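Local coordinates for protein organophosphorus hydrolase (Pseudomonas pseudoalcaligenes, PDB 4LE6) that probably hydrolyses organophosphate triesters, using a pair of zinc ions held in a metallo-beta-lactamase fold, at residues A[142-147]-A[292-297]; A[91-96]-A[100-105]; A[224-229]-A[245-250]; A[107-112]-A[149-154]. All coordinates share one frame; numbering follows the deposited sequence.

Interaction 1: residues A[142-147]-A[292-297]. With ZN (zinc ion), chain K.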
loop_
_atom_site.group_PDB
_atom_site.type_symbol
_atom_site.label_atom_id
_atom_site.label_comp_id
_atom_site.label_asym_id
_atom_site.label_seq_id
_atom_site.Cartn_x
_atom_site.Cartn_y
_atom_site.Cartn_z
ATOM N N PRO A 142 11.103 16.239 16.501
ATOM C CA PRO A 142 11.810 15.008 16.875
ATOM C C PRO A 142 11.628 13.881 15.868
ATOM O O PRO A 142 12.614 13.219 15.523
ATOM C CB PRO A 142 11.150 14.607 18.192
ATOM C CG PRO A 142 10.528 15.838 18.721
ATOM C CD PRO A 142 10.129 16.642 17.530
ATOM N N ASP A 143 10.400 13.691 15.384
ATOM C CA ASP A 143 10.101 12.567 14.481
ATOM C C ASP A 143 10.673 12.750 13.069
ATOM O O ASP A 143 10.480 11.894 12.191
ATOM C CB ASP A 143 8.590 12.253 14.428
ATOM C CG ASP A 143 7.729 13.471 14.082
ATOM O OD1 ASP A 143 7.922 14.527 14.703
ATOM O OD2 ASP A 143 6.827 13.368 13.206
ATOM N N HIS A 144 11.402 13.848 12.870
ATOM C CA HIS A 144 12.069 14.134 11.603
ATOM C C HIS A 144 13.570 14.295 11.782
ATOM O O HIS A 144 14.364 13.949 10.890
ATOM C CB HIS A 144 11.452 15.398 10.980
ATOM C CG HIS A 144 9.987 15.258 10.730
ATOM N ND1 HIS A 144 9.473 14.917 9.499
ATOM C CD2 HIS A 144 8.930 15.335 11.573
ATOM C CE1 HIS A 144 8.159 14.808 9.589
ATOM N NE2 HIS A 144 7.803 15.063 10.836
ATOM N N ALA A 145 13.967 14.799 12.946
ATOM C CA ALA A 145 15.353 15.215 13.151
ATOM C C ALA A 145 16.122 14.335 14.126
ATOM O O ALA A 145 17.351 14.268 14.033
ATOM C CB ALA A 145 15.420 16.669 13.618
ATOM N N CYS A 146 15.438 13.667 15.053
ATOM C CA CYS A 146 16.167 12.876 16.047
ATOM C C CYS A 146 16.978 11.739 15.413
ATOM O O CYS A 146 17.967 11.288 15.984
ATOM C CB CYS A 146 15.224 12.285 17.081
ATOM S SG CYS A 146 14.796 13.441 18.410
ATOM N N GLY A 147 16.560 11.288 14.237
ATOM C CA GLY A 147 17.241 10.201 13.560
ATOM C C GLY A 147 18.639 10.558 13.064
ATOM O O GLY A 147 19.368 9.696 12.591
ATOM N N GLY A 292 4.721 11.899 1.722
ATOM C CA GLY A 292 4.225 12.530 2.935
ATOM C C GLY A 292 4.619 11.806 4.202
ATOM O O GLY A 292 4.276 10.634 4.423
ATOM N N ALA A 293 5.283 12.539 5.081
ATOM C CA ALA A 293 5.877 11.969 6.279
ATOM C C ALA A 293 4.892 11.204 7.142
ATOM O O ALA A 293 5.276 10.264 7.855
ATOM C CB ALA A 293 6.531 13.061 7.096
ATOM N N HIS A 294 3.620 11.595 7.108
ATOM C CA HIS A 294 2.620 10.948 7.968
ATOM C C HIS A 294 1.452 10.344 7.204
ATOM O O HIS A 294 0.393 10.046 7.779
ATOM C CB HIS A 294 2.132 11.927 9.038
ATOM C CG HIS A 294 3.238 12.407 9.925
ATOM N ND1 HIS A 294 4.030 11.541 10.648
ATOM C CD2 HIS A 294 3.718 13.649 10.168
ATOM C CE1 HIS A 294 4.944 12.228 11.304
ATOM N NE2 HIS A 294 4.784 13.509 11.024
ATOM N N LEU A 295 1.661 10.115 5.917
ATOM C CA LEU A 295 0.683 9.400 5.110
ATOM C C LEU A 295 0.987 7.904 5.271
ATOM O O LEU A 295 2.112 7.548 5.611
ATOM C CB LEU A 295 0.768 9.841 3.643
ATOM C CG LEU A 295 0.521 11.340 3.430
ATOM C CD1 LEU A 295 0.684 11.705 1.959
ATOM C CD2 LEU A 295 -0.856 11.758 3.932
ATOM N N PRO A 296 -0.017 7.038 5.069
ATOM C CA PRO A 296 0.201 5.593 5.210
ATOM C C PRO A 296 1.348 5.138 4.325
ATOM O O PRO A 296 1.407 5.500 3.151
ATOM C CB PRO A 296 -1.132 4.998 4.776
ATOM C CG PRO A 296 -2.132 6.087 5.027
ATOM C CD PRO A 296 -1.399 7.333 4.661
ATOM N N PHE A 297 2.296 4.426 4.919
ATOM C CA PHE A 297 3.535 4.070 4.239
ATOM C C PHE A 297 3.186 3.260 2.998
ATOM O O PHE A 297 2.276 2.424 3.062
ATOM C CB PHE A 297 4.407 3.228 5.183
ATOM C CG PHE A 297 5.650 2.750 4.550
ATOM C CD1 PHE A 297 6.763 3.569 4.501
ATOM C CD2 PHE A 297 5.704 1.499 3.954
ATOM C CE1 PHE A 297 7.918 3.151 3.871
ATOM C CE2 PHE A 297 6.857 1.078 3.327
ATOM C CZ PHE A 297 7.967 1.911 3.286
HETATM ZN ZN ZN K . 6.036 14.890 11.890
HETATM O O HOH W 1 6.143 15.917 13.396
#
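Asp143, His144 and His294 meet around one zinc ion of the binuclear site. Asp143 and His144 end the HxHxDH motif of the metallo-beta-lactamase superfamily, begun by His139 and His141. His294 comes from the type I turn after strand 289-292. The two histidines reach the metal from opposite directions, each through NE2, and both NE2 atoms lie 2.1 Å from the zinc ion. Their rings are nearly perpendicular, with planes at 88°. Asp143 crosses His294 at about a right angle and binds the zinc through OD2 at 2.2 Å. Its CG sits between the backbone N and the carbonyl carbon (chi1 54°), which turns the carboxylate to the metal. The carboxylate is nearly coplanar with the His294 ring, at 22°, and OD2 lies in the ring plane at its edge, 2.9 Å from His294 CE1. No hydrogen bond joins the two segments; the metal does. Asp247 OD2 and a water are the zinc's other ligands. The outer nitrogens are also held: His144 ND1 bonds Asp104, and His294 ND1 bonds the carbonyl of Ala88. These second-shell bonds fix the rotation of both rings. At the edge of the His144 ring, CE1 packs 3.5 Å from Ala293 CB.

Interaction 2: residues A[91-96]-A[100-105]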
loop_
_atom_site.group_PDB
_atom_site.type_symbol
_atom_site.label_atom_id
_atom_site.label_comp_id
_atom_site.label_asym_id
_atom_site.label_seq_id
_atom_site.Cartn_x
_atom_site.Cartn_y
_atom_site.Cartn_z
ATOM N N ALA A 91 10.369 8.558 5.995
ATOM C CA ALA A 91 11.442 9.386 5.446
ATOM C C ALA A 91 11.664 8.942 4.003
ATOM O O ALA A 91 11.151 7.892 3.594
ATOM C CB ALA A 91 12.688 9.241 6.253
ATOM N N TYR A 92 12.403 9.734 3.230
ATOM C CA TYR A 92 12.574 9.406 1.809
ATOM C C TYR A 92 14.009 9.544 1.342
ATOM O O TYR A 92 14.648 10.534 1.624
ATOM C CB TYR A 92 11.632 10.273 0.976
ATOM C CG TYR A 92 10.211 9.961 1.355
ATOM C CD1 TYR A 92 9.535 8.902 0.757
ATOM C CD2 TYR A 92 9.575 10.656 2.372
ATOM C CE1 TYR A 92 8.255 8.593 1.112
ATOM C CE2 TYR A 92 8.290 10.337 2.741
ATOM C CZ TYR A 92 7.645 9.290 2.112
ATOM O OH TYR A 92 6.358 8.949 2.487
ATOM N N LEU A 93 14.489 8.543 0.613
ATOM C CA LEU A 93 15.863 8.519 0.133
ATOM C C LEU A 93 15.802 8.581 -1.373
ATOM O O LEU A 93 15.193 7.714 -1.991
ATOM C CB LEU A 93 16.526 7.213 0.559
ATOM C CG LEU A 93 17.980 6.982 0.161
ATOM C CD1 LEU A 93 18.878 8.003 0.821
ATOM C CD2 LEU A 93 18.375 5.566 0.560
ATOM N N ILE A 94 16.383 9.614 -1.968
ATOM C CA ILE A 94 16.301 9.798 -3.405
ATOM C C ILE A 94 17.707 9.789 -3.986
ATOM O O ILE A 94 18.585 10.553 -3.566
ATOM C CB ILE A 94 15.546 11.089 -3.753
ATOM C CG1 ILE A 94 14.122 11.000 -3.183
ATOM C CG2 ILE A 94 15.470 11.288 -5.263
ATOM C CD1 ILE A 94 13.305 12.237 -3.341
ATOM N N ASN A 95 17.916 8.873 -4.923
ATOM C CA ASN A 95 19.184 8.758 -5.639
ATOM C C ASN A 95 18.977 9.463 -6.977
ATOM O O ASN A 95 18.234 8.970 -7.840
ATOM C CB ASN A 95 19.537 7.274 -5.839
ATOM C CG ASN A 95 20.874 7.072 -6.535
ATOM O OD1 ASN A 95 21.275 7.887 -7.355
ATOM N ND2 ASN A 95 21.567 5.975 -6.216
ATOM N N THR A 96 19.585 10.640 -7.123
ATOM C CA THR A 96 19.392 11.478 -8.293
ATOM C C THR A 96 20.480 11.246 -9.338
ATOM O O THR A 96 20.553 11.972 -10.325
ATOM C CB THR A 96 19.474 12.973 -7.927
ATOM O OG1 THR A 96 20.816 13.301 -7.530
ATOM C CG2 THR A 96 18.536 13.301 -6.814
ATOM N N LEU A 100 23.032 11.221 -3.392
ATOM C CA LEU A 100 22.140 10.384 -2.602
ATOM C C LEU A 100 21.626 11.257 -1.468
ATOM O O LEU A 100 22.392 11.700 -0.607
ATOM C CB LEU A 100 22.841 9.135 -2.072
ATOM C CG LEU A 100 21.921 8.146 -1.347
ATOM C CD1 LEU A 100 20.893 7.496 -2.293
ATOM C CD2 LEU A 100 22.744 7.082 -0.667
ATOM N N VAL A 101 20.323 11.519 -1.492
ATOM C CA VAL A 101 19.723 12.522 -0.630
ATOM C C VAL A 101 18.678 11.897 0.268
ATOM O O VAL A 101 17.747 11.248 -0.206
ATOM C CB VAL A 101 19.035 13.640 -1.469
ATOM C CG1 VAL A 101 18.452 14.716 -0.557
ATOM C CG2 VAL A 101 20.018 14.257 -2.443
ATOM N N LEU A 102 18.804 12.126 1.566
ATOM C CA LEU A 102 17.813 11.634 2.507
ATOM C C LEU A 102 16.970 12.817 3.005
ATOM O O LEU A 102 17.525 13.817 3.452
ATOM C CB LEU A 102 18.525 10.928 3.666
ATOM C CG LEU A 102 17.623 10.437 4.793
ATOM C CD1 LEU A 102 16.635 9.395 4.270
ATOM C CD2 LEU A 102 18.471 9.878 5.938
ATOM N N ILE A 103 15.646 12.714 2.915
ATOM C CA ILE A 103 14.747 13.731 3.452
ATOM C C ILE A 103 14.073 13.185 4.713
ATOM O O ILE A 103 13.328 12.194 4.644
ATOM C CB ILE A 103 13.665 14.137 2.435
ATOM C CG1 ILE A 103 14.301 14.528 1.096
ATOM C CG2 ILE A 103 12.858 15.304 2.963
ATOM C CD1 ILE A 103 14.444 13.391 0.101
ATOM N N ASP A 104 14.351 13.860 5.832
ATOM C CA ASP A 104 13.953 13.483 7.185
ATOM C C ASP A 104 14.598 12.172 7.601
ATOM O O ASP A 104 15.157 11.470 6.765
ATOM C CB ASP A 104 12.440 13.498 7.345
ATOM C CG ASP A 104 11.879 14.908 7.282
ATOM O OD1 ASP A 104 12.681 15.855 7.444
ATOM O OD2 ASP A 104 10.651 15.079 7.095
ATOM N N THR A 105 14.570 11.877 8.895
ATOM C CA THR A 105 15.380 10.796 9.437
ATOM C C THR A 105 14.664 9.974 10.482
ATOM O O THR A 105 15.271 9.114 11.131
ATOM C CB THR A 105 16.671 11.333 10.095
ATOM O OG1 THR A 105 16.350 12.056 11.295
ATOM C CG2 THR A 105 17.412 12.215 9.141
#
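Tyr92 and Ile103 form a hydrogen-bonded pair of an antiparallel beta hairpin. Ile103 N gives a nearly straight bond to Tyr92 O at 2.7 Å, and Tyr92 N returns one to Ile103 O at 3.0 Å. Ile94 and Val101 repeat the pattern: Ile94 N meets Val101 O at 2.8 Å in the carbonyl plane, while Val101 N approaches Ile94 O tilted 25° from the Ile94 carbonyl plane. Leu93 with Leu102, and Asn95 with Leu100, are the non-hydrogen-bonded pairs.

Two pairs of side chains pack diagonally across the strands. Leu93 crosses Leu100 at a slant, with Leu93 CD1 3.7 Å from Leu100 CG. Both leucines have CG anti to the backbone N (Leu93 chi1 -180°), and this brings their branches together. Ile94 and Ile103 meet on the other face, methyl to methyl, with their CD1 atoms 3.8 Å apart. Leu100 CD1 also touches CB of its direct partner Asn95, at 3.8 Å. Ala91 CB rests 3.4 Å from Ile103 O, where the second strand ends.

Beyond that end, Asp104 OD2 also takes a bond from Thr138, so the hairpin supports the zinc ligand His144 from the second shell. Tyr92 OH bonds the carbonyl of Pro298.

Strands 85-95 and 100-103 lie inside a mixed sheet. Strand 45-57 flanks the first, and strand 134-136 runs parallel to the second. The face with Tyr92, Ile94 and Ile103 packs on strands 231-237 and 240-246 of the second sheet, in the core of the sandwich. The face with Leu93 and Leu102 meets Tyr127 and Tyr157.

Interaction 3: residues A[224-229]-A[245-250]. With ZN (zinc ion), chain J; ZN (zinc ion), chain K.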
loop_
_atom_site.group_PDB
_atom_site.type_symbol
_atom_site.label_atom_id
_atom_site.label_comp_id
_atom_site.label_asym_id
_atom_site.label_seq_id
_atom_site.Cartn_x
_atom_site.Cartn_y
_atom_site.Cartn_z
ATOM N N PRO A 224 5.402 27.140 5.365
ATOM C CA PRO A 224 5.501 27.507 6.787
ATOM C C PRO A 224 4.190 27.287 7.531
ATOM O O PRO A 224 3.140 27.281 6.899
ATOM C CB PRO A 224 5.841 29.009 6.750
ATOM C CG PRO A 224 5.276 29.497 5.417
ATOM C CD PRO A 224 5.437 28.315 4.469
ATOM N N GLY A 225 4.249 27.086 8.843
ATOM C CA GLY A 225 3.044 27.014 9.655
ATOM C C GLY A 225 3.144 25.930 10.711
ATOM O O GLY A 225 3.145 26.233 11.910
ATOM N N HIS A 226 3.195 24.675 10.269
ATOM C CA HIS A 226 3.380 23.565 11.189
ATOM C C HIS A 226 4.581 23.879 12.090
ATOM O O HIS A 226 4.500 23.736 13.305
ATOM C CB HIS A 226 3.575 22.268 10.412
ATOM C CG HIS A 226 3.872 21.081 11.271
ATOM N ND1 HIS A 226 2.961 20.534 12.149
ATOM C CD2 HIS A 226 4.983 20.312 11.355
ATOM C CE1 HIS A 226 3.501 19.479 12.740
ATOM N NE2 HIS A 226 4.730 19.330 12.279
ATOM N N THR A 227 5.687 24.314 11.485
ATOM C CA THR A 227 6.696 25.097 12.198
ATOM C C THR A 227 6.999 26.339 11.360
ATOM O O THR A 227 6.734 26.363 10.158
ATOM C CB THR A 227 8.017 24.342 12.421
ATOM O OG1 THR A 227 8.625 24.062 11.156
ATOM C CG2 THR A 227 7.799 23.048 13.190
ATOM N N PRO A 228 7.564 27.374 11.988
ATOM C CA PRO A 228 7.864 28.605 11.246
ATOM C C PRO A 228 8.732 28.353 10.006
ATOM O O PRO A 228 8.462 28.929 8.955
ATOM C CB PRO A 228 8.616 29.461 12.274
ATOM C CG PRO A 228 8.154 28.943 13.615
ATOM C CD PRO A 228 7.956 27.468 13.406
ATOM N N GLY A 229 9.712 27.460 10.110
ATOM C CA GLY A 229 10.612 27.192 8.997
ATOM C C GLY A 229 10.194 25.981 8.189
ATOM O O GLY A 229 10.962 25.462 7.379
ATOM N N TRP A 245 6.819 16.414 1.170
ATOM C CA TRP A 245 6.136 17.620 1.650
ATOM C C TRP A 245 6.208 17.843 3.148
ATOM O O TRP A 245 5.857 18.910 3.627
ATOM C CB TRP A 245 4.695 17.746 1.101
ATOM C CG TRP A 245 3.607 16.908 1.715
ATOM C CD1 TRP A 245 3.689 16.075 2.794
ATOM C CD2 TRP A 245 2.250 16.831 1.251
ATOM N NE1 TRP A 245 2.458 15.496 3.036
ATOM C CE2 TRP A 245 1.567 15.944 2.101
ATOM C CE3 TRP A 245 1.550 17.437 0.199
ATOM C CZ2 TRP A 245 0.214 15.645 1.934
ATOM C CZ3 TRP A 245 0.207 17.143 0.039
ATOM C CH2 TRP A 245 -0.445 16.252 0.902
ATOM N N GLY A 246 6.691 16.845 3.883
ATOM C CA GLY A 246 6.801 16.956 5.315
ATOM C C GLY A 246 5.443 16.763 5.976
ATOM O O GLY A 246 4.711 15.818 5.670
ATOM N N ASP A 247 5.119 17.669 6.886
ATOM C CA ASP A 247 3.937 17.582 7.723
ATOM C C ASP A 247 2.801 18.520 7.275
ATOM O O ASP A 247 2.089 19.092 8.109
ATOM C CB ASP A 247 4.339 17.861 9.174
ATOM C CG ASP A 247 5.052 16.681 9.818
ATOM O OD1 ASP A 247 5.493 15.778 9.078
ATOM O OD2 ASP A 247 5.177 16.665 11.062
ATOM N N ILE A 248 2.623 18.653 5.962
ATOM C CA ILE A 248 1.464 19.357 5.387
ATOM C C ILE A 248 0.162 18.850 5.983
ATOM O O ILE A 248 -0.780 19.604 6.204
ATOM C CB ILE A 248 1.399 19.136 3.853
ATOM C CG1 ILE A 248 2.616 19.768 3.184
ATOM C CG2 ILE A 248 0.081 19.682 3.255
ATOM C CD1 ILE A 248 2.847 21.250 3.555
ATOM N N LEU A 249 0.098 17.557 6.249
ATOM C CA LEU A 249 -1.024 17.056 7.006
ATOM C C LEU A 249 -0.622 15.804 7.736
ATOM O O LEU A 249 0.361 15.147 7.401
ATOM C CB LEU A 249 -2.269 16.850 6.142
ATOM C CG LEU A 249 -2.246 15.867 4.979
ATOM C CD1 LEU A 249 -2.684 14.470 5.430
ATOM C CD2 LEU A 249 -3.159 16.388 3.885
ATOM N N LEU A 250 -1.390 15.534 8.770
ATOM C CA LEU A 250 -1.089 14.516 9.743
ATOM C C LEU A 250 -2.054 13.339 9.676
ATOM O O LEU A 250 -1.725 12.260 10.146
ATOM C CB LEU A 250 -1.194 15.138 11.125
ATOM C CG LEU A 250 -0.089 14.748 12.097
ATOM C CD1 LEU A 250 1.010 15.810 12.092
ATOM C CD2 LEU A 250 -0.714 14.571 13.460
HETATM ZN ZN ZN J . 6.033 17.931 12.703
HETATM ZN ZN ZN K . 6.036 14.890 11.890
HETATM O O HOH W 1 6.143 15.917 13.396
#
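Asp247 OD2 is gripped by both zinc ions of the active site. It lies 2.2 Å from the zinc ion that His226 also binds and 2.1 Å from the second one. This is the bridging aspartate of a binuclear metallo-beta-lactamase fold. His226 NE2 binds the first zinc at 2.0 Å and comes within 3.0 Å of Asp247 OD2. Both atoms are metal ligands, and no hydrogen bond joins them. The two side chains approach obliquely, with ring and carboxylate planes 58° apart. Asp247 CB sits over one face of the imidazole in a CH-pi contact, offset toward the rim and 3.3 Å from His226 CD2. The His226 CG is anti to the backbone N (chi1 176°), which carries the ring across the gap between the loops. His226 ND1 bonds Asp266, so the ring is held at both nitrogens. Leu250 CD1 borders it more loosely, 4.5 Å from His226 CE1. His139 and His141 complete this zinc site; Asp143, His144 and His294 complete the other. A water also bridges the metals and lies 2.1 Å from the zinc ion of His226. A shared carboxylate oxygen and a shared water are consistent with a two-metal hydrolase in which the bridging solvent, probably activated by both zincs, attacks the substrate.

Interaction 4: residues A[107-112]-A[149-154]. With EDO (1,2-ethanediol), chain L.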
loop_
_atom_site.group_PDB
_atom_site.type_symbol
_atom_site.label_atom_id
_atom_site.label_comp_id
_atom_site.label_asym_id
_atom_site.label_seq_id
_atom_site.Cartn_x
_atom_site.Cartn_y
_atom_site.Cartn_z
ATOM N N ALA A 107 12.631 9.240 14.077
ATOM C CA ALA A 107 12.617 9.704 15.464
ATOM C C ALA A 107 13.697 9.093 16.336
ATOM O O ALA A 107 13.787 9.423 17.516
ATOM C CB ALA A 107 11.266 9.405 16.080
ATOM N N ALA A 108 14.494 8.188 15.774
ATOM C CA ALA A 108 15.393 7.379 16.594
ATOM C C ALA A 108 14.604 6.859 17.798
ATOM O O ALA A 108 13.544 6.266 17.618
ATOM C CB ALA A 108 16.601 8.202 17.020
ATOM N N GLN A 109 15.084 7.109 19.019
ATOM C CA GLN A 109 14.408 6.644 20.234
ATOM C C GLN A 109 13.664 7.778 20.959
ATOM O O GLN A 109 13.231 7.598 22.094
ATOM C CB GLN A 109 15.414 6.055 21.229
ATOM C CG GLN A 109 16.389 5.018 20.688
ATOM C CD GLN A 109 17.788 5.183 21.306
ATOM O OE1 GLN A 109 18.470 6.192 21.074
ATOM N NE2 GLN A 109 18.206 4.210 22.106
ATOM N N CYS A 110 13.527 8.934 20.316
ATOM C CA CYS A 110 12.905 10.100 20.948
ATOM C C CYS A 110 11.468 9.869 21.406
ATOM O O CYS A 110 11.028 10.461 22.391
ATOM C CB CYS A 110 12.934 11.305 19.999
ATOM S SG CYS A 110 14.547 12.175 20.017
ATOM N N PHE A 111 10.742 9.017 20.692
ATOM C CA PHE A 111 9.342 8.751 21.010
ATOM C C PHE A 111 9.110 7.277 21.339
ATOM O O PHE A 111 7.992 6.771 21.213
ATOM C CB PHE A 111 8.456 9.180 19.828
ATOM C CG PHE A 111 8.185 10.655 19.768
ATOM C CD1 PHE A 111 8.041 11.398 20.930
ATOM C CD2 PHE A 111 8.054 11.302 18.552
ATOM C CE1 PHE A 111 7.795 12.746 20.878
ATOM C CE2 PHE A 111 7.800 12.664 18.500
ATOM C CZ PHE A 111 7.673 13.381 19.661
ATOM N N GLY A 112 10.162 6.581 21.763
ATOM C CA GLY A 112 10.021 5.188 22.146
ATOM C C GLY A 112 10.279 4.163 21.049
ATOM O O GLY A 112 10.528 4.501 19.888
ATOM N N VAL A 149 21.046 11.216 14.924
ATOM C CA VAL A 149 22.009 10.769 15.938
ATOM C C VAL A 149 21.729 9.326 16.394
ATOM O O VAL A 149 20.584 8.981 16.735
ATOM C CB VAL A 149 22.008 11.722 17.163
ATOM C CG1 VAL A 149 23.091 11.326 18.176
ATOM C CG2 VAL A 149 22.206 13.168 16.713
ATOM N N ASN A 150 22.774 8.497 16.361
ATOM C CA ASN A 150 22.720 7.099 16.814
ATOM C C ASN A 150 22.717 7.024 18.329
ATOM O O ASN A 150 23.043 8.001 18.995
ATOM C CB ASN A 150 23.933 6.325 16.293
ATOM C CG ASN A 150 23.910 6.138 14.779
ATOM O OD1 ASN A 150 22.847 5.987 14.182
ATOM N ND2 ASN A 150 25.084 6.137 14.158
ATOM N N ALA A 151 22.376 5.860 18.874
ATOM C CA ALA A 151 22.225 5.723 20.316
ATOM C C ALA A 151 23.519 6.017 21.049
ATOM O O ALA A 151 23.488 6.473 22.184
ATOM C CB ALA A 151 21.724 4.326 20.679
ATOM N N ASP A 152 24.664 5.776 20.411
ATOM C CA ASP A 152 25.945 6.015 21.094
ATOM C C ASP A 152 26.434 7.453 20.930
ATOM O O ASP A 152 27.533 7.785 21.364
ATOM C CB ASP A 152 27.021 5.029 20.627
ATOM C CG ASP A 152 27.360 5.160 19.149
ATOM O OD1 ASP A 152 26.914 6.124 18.485
ATOM O OD2 ASP A 152 28.099 4.288 18.647
ATOM N N GLY A 153 25.619 8.299 20.301
ATOM C CA GLY A 153 25.978 9.691 20.100
ATOM C C GLY A 153 26.667 9.935 18.765
ATOM O O GLY A 153 26.880 11.076 18.376
ATOM N N SER A 154 26.993 8.875 18.038
ATOM C CA SER A 154 27.646 9.047 16.746
ATOM C C SER A 154 26.630 9.544 15.703
ATOM O O SER A 154 25.428 9.259 15.808
ATOM C CB SER A 154 28.308 7.747 16.272
ATOM O OG SER A 154 27.334 6.747 16.025
HETATM C C1 EDO L . 4.334 7.537 23.520
HETATM O O1 EDO L . 4.793 7.086 22.237
HETATM C C2 EDO L . 5.481 8.227 24.242
HETATM O O2 EDO L . 6.688 7.930 23.538
HETATM O O HOH W 2 19.435 6.831 18.375
#
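The backbones approach as two surface turns, a type II' turn from Ala107 to Cys110 and a type I turn from Asn150 to Gly153, with Ala108 and Asn150 nearest at 7.3 Å between CA atoms. Across this gap Gln109 reaches toward Ala151. Its chain is bent at chi2 (142°), and the end of the amide meets the methyl with both heteroatoms: Gln109 OE1 and NE2 each lie 3.8 Å from Ala151 CB. Ala108 CB stands 4.1 Å from Val149 O. One water bridges the segments, donating to Gln109 OE1 and to Val149 O, each at 2.9 Å. The second turn is braced from within. Ser154 N bonds Asp152 OD1 at 2.8 Å, an Asx turn, and the Ser154 hydroxyl donates to the syn lone pair of the same oxygen. Asn150 ND2 in turn gives an almost in-plane bond to Ser154 OG at 3.0 Å. In the first turn, Cys110 is joined by a disulfide to Cys146. The contact brings the loop after strand 100-103 against the loop after helix 142-145. With no direct hydrogen bond between the segments, its polar link is the shared water, and the rest is light packing at the surface. The covalent tie between these loop regions is the nearby disulfide.

From the N terminus, interaction 2 comes first and closes the short hairpin of strands 85-95 and 100-103. The chain then opens interaction 4 at 107-112 and interaction 1 at 142-147. Interaction 4 closes at 149-154, so these two cross, and the Cys110-Cys146 disulfide joins them. Interaction 1 closes only at 292-297, after the first four strands of the second sheet, 218-222 to 289-292. Interaction 3 is nested inside that long loop and links two loops of this sheet. Interactions 1 and 3 share a zinc ion and a water, bringing both halves of the sandwich to one metal centre. Interaction 2 touches interaction 1 through Asp104 and His144, whereas interaction 4 lies toward the surface.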